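Local atomic coordinates of Gp26 (Listeria phage P40, PDB entry 4JZ5), a protein that probably cleaves glycosidic bonds in the peptidoglycan of the Listeria cell wall, as a phage endolysin with a glycosyl hydrolase family 25 catalytic domain. Residues V23-I28 with N210-D215. Sequence-based numbering, arbitrary orientation.
Sequences VLVLDI and NTCSSD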
loop_
_atom_site.group_PDB
_atom_site.type_symbol
_atom_site.label_atom_id
_atom_site.label_comp_id
_atom_site.label_asym_id
_atom_site.label_seq_id
_atom_site.Cartn_x
_atom_site.Cartn_y
_atom_site.Cartn_z
ATOM N N VAL A 23 -0.646 8.680 15.048
ATOM C CA VAL A 23 -0.304 7.404 14.449
ATOM C C VAL A 23 0.389 7.652 13.093
ATOM O O VAL A 23 -0.072 8.460 12.296
ATOM C CB VAL A 23 -1.567 6.558 14.282
ATOM C CG1 VAL A 23 -1.270 5.340 13.446
ATOM C CG2 VAL A 23 -2.124 6.176 15.652
ATOM N N LEU A 24 1.494 6.949 12.848
ATOM C CA LEU A 24 2.279 7.122 11.635
ATOM C C LEU A 24 2.499 5.782 10.946
ATOM O O LEU A 24 3.052 4.844 11.530
ATOM C CB LEU A 24 3.626 7.742 11.969
ATOM C CG LEU A 24 4.566 7.934 10.776
ATOM C CD1 LEU A 24 3.932 8.807 9.703
ATOM C CD2 LEU A 24 5.875 8.536 11.262
ATOM N N VAL A 25 2.051 5.700 9.701
ATOM C CA VAL A 25 2.260 4.550 8.843
ATOM C C VAL A 25 2.993 5.050 7.601
ATOM O O VAL A 25 2.623 6.072 7.039
ATOM C CB VAL A 25 0.892 3.922 8.457
ATOM C CG1 VAL A 25 1.060 2.891 7.345
ATOM C CG2 VAL A 25 0.216 3.331 9.699
ATOM N N LEU A 26 4.058 4.364 7.197
ATOM C CA LEU A 26 4.783 4.745 5.989
ATOM C C LEU A 26 4.456 3.819 4.844
ATOM O O LEU A 26 4.083 2.670 5.061
ATOM C CB LEU A 26 6.292 4.673 6.220
ATOM C CG LEU A 26 6.865 5.519 7.341
ATOM C CD1 LEU A 26 8.374 5.368 7.383
ATOM C CD2 LEU A 26 6.442 6.969 7.196
ATOM N N ASP A 27 4.635 4.299 3.623
ATOM C CA ASP A 27 4.762 3.397 2.492
ATOM C C ASP A 27 6.033 3.749 1.742
ATOM O O ASP A 27 6.376 4.926 1.608
ATOM C CB ASP A 27 3.507 3.380 1.598
ATOM C CG ASP A 27 3.173 4.715 1.007
ATOM O OD1 ASP A 27 2.406 5.467 1.624
ATOM O OD2 ASP A 27 3.653 4.972 -0.122
ATOM N N ILE A 28 6.757 2.720 1.309
ATOM C CA ILE A 28 8.063 2.858 0.685
ATOM C C ILE A 28 8.169 1.934 -0.521
ATOM O O ILE A 28 7.390 0.986 -0.699
ATOM C CB ILE A 28 9.218 2.596 1.685
ATOM C CG1 ILE A 28 9.156 1.165 2.224
ATOM C CG2 ILE A 28 9.180 3.607 2.807
ATOM C CD1 ILE A 28 10.332 0.792 3.124
ATOM N N ASN A 210 1.295 8.436 6.284
ATOM C CA ASN A 210 -0.095 8.049 6.411
ATOM C C ASN A 210 -0.490 8.055 7.879
ATOM O O ASN A 210 0.347 7.855 8.761
ATOM C CB ASN A 210 -0.360 6.629 5.865
ATOM C CG ASN A 210 0.163 6.405 4.462
ATOM O OD1 ASN A 210 -0.565 6.530 3.497
ATOM N ND2 ASN A 210 1.430 6.036 4.355
ATOM N N THR A 211 -1.785 8.235 8.134
ATOM C CA THR A 211 -2.300 8.099 9.483
ATOM C C THR A 211 -3.655 7.393 9.463
ATOM O O THR A 211 -4.292 7.281 8.421
ATOM C CB THR A 211 -2.377 9.467 10.222
ATOM O OG1 THR A 211 -2.596 9.243 11.615
ATOM C CG2 THR A 211 -3.480 10.348 9.677
ATOM N N CYS A 212 -4.056 6.916 10.635
ATOM C CA CYS A 212 -5.274 6.145 10.801
ATOM C C CYS A 212 -5.555 6.030 12.283
ATOM O O CYS A 212 -4.727 6.402 13.121
ATOM C CB CYS A 212 -5.135 4.748 10.182
ATOM S SG CYS A 212 -3.783 3.739 10.874
ATOM N N SER A 213 -6.735 5.523 12.611
ATOM C CA SER A 213 -7.099 5.250 13.999
ATOM C C SER A 213 -6.300 4.083 14.536
ATOM O O SER A 213 -5.755 3.276 13.792
ATOM C CB SER A 213 -8.578 4.912 14.100
ATOM O OG SER A 213 -8.805 3.653 13.494
ATOM N N SER A 214 -6.271 3.958 15.851
ATOM C CA SER A 214 -5.654 2.791 16.453
ATOM C C SER A 214 -6.334 1.481 16.015
ATOM O O SER A 214 -5.649 0.473 15.821
ATOM C CB SER A 214 -5.608 2.956 17.967
ATOM O OG SER A 214 -4.697 4.009 18.267
ATOM N N ASP A 215 -7.651 1.498 15.841
ATOM C CA ASP A 215 -8.350 0.301 15.382
ATOM C C ASP A 215 -7.874 -0.122 13.990
ATOM O O ASP A 215 -7.689 -1.316 13.731
ATOM C CB ASP A 215 -9.863 0.513 15.369
ATOM C CG ASP A 215 -10.610 -0.740 14.981
ATOM O OD1 ASP A 215 -10.374 -1.786 15.623
ATOM O OD2 ASP A 215 -11.416 -0.685 14.031
#
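Val25 and Asn210 form an antiparallel hydrogen-bonded pair that joins strand 25-28 to strand 206-211. Val25 N gives a nearly straight bond to Asn210 O (2.9 Å, 172°). The return bond, Asn210 N to Val25 O, is bent and weak. Asn210 CG lies beside its own backbone N (chi1 -52°), and this carries ND2 across to sit between Val25 O and Asp27 OD1. Asn210 ND2 bonds Val25 O at 2.9 Å, from above the carbonyl plane. Asn210 ND2 also bonds Asp27 OD1 at 3.0 Å, on the anti lone pair. Both acceptors lie in the amide plane, while the carboxylate is turned 55° from it. Asp27 OD1 also accepts from Gln193, and Asn210 OD1 accepts from Trp170. At the other end, the Thr211 hydroxyl donates to Val23 O (OG1 to O, 2.7 Å). Cys212 SG packs against Val23 CG1 at 3.9 Å and lies near Val25 CG2. Strand 206-211 also pairs with 191-195, so this seam helps close the curled sheet of the family 25 barrel. With both amide ends bonded, Asn210 is fixed in rotation, and two N-H donors hold one oxygen of the buried Asp27 carboxylate, while its other oxygen lies close to Asp208.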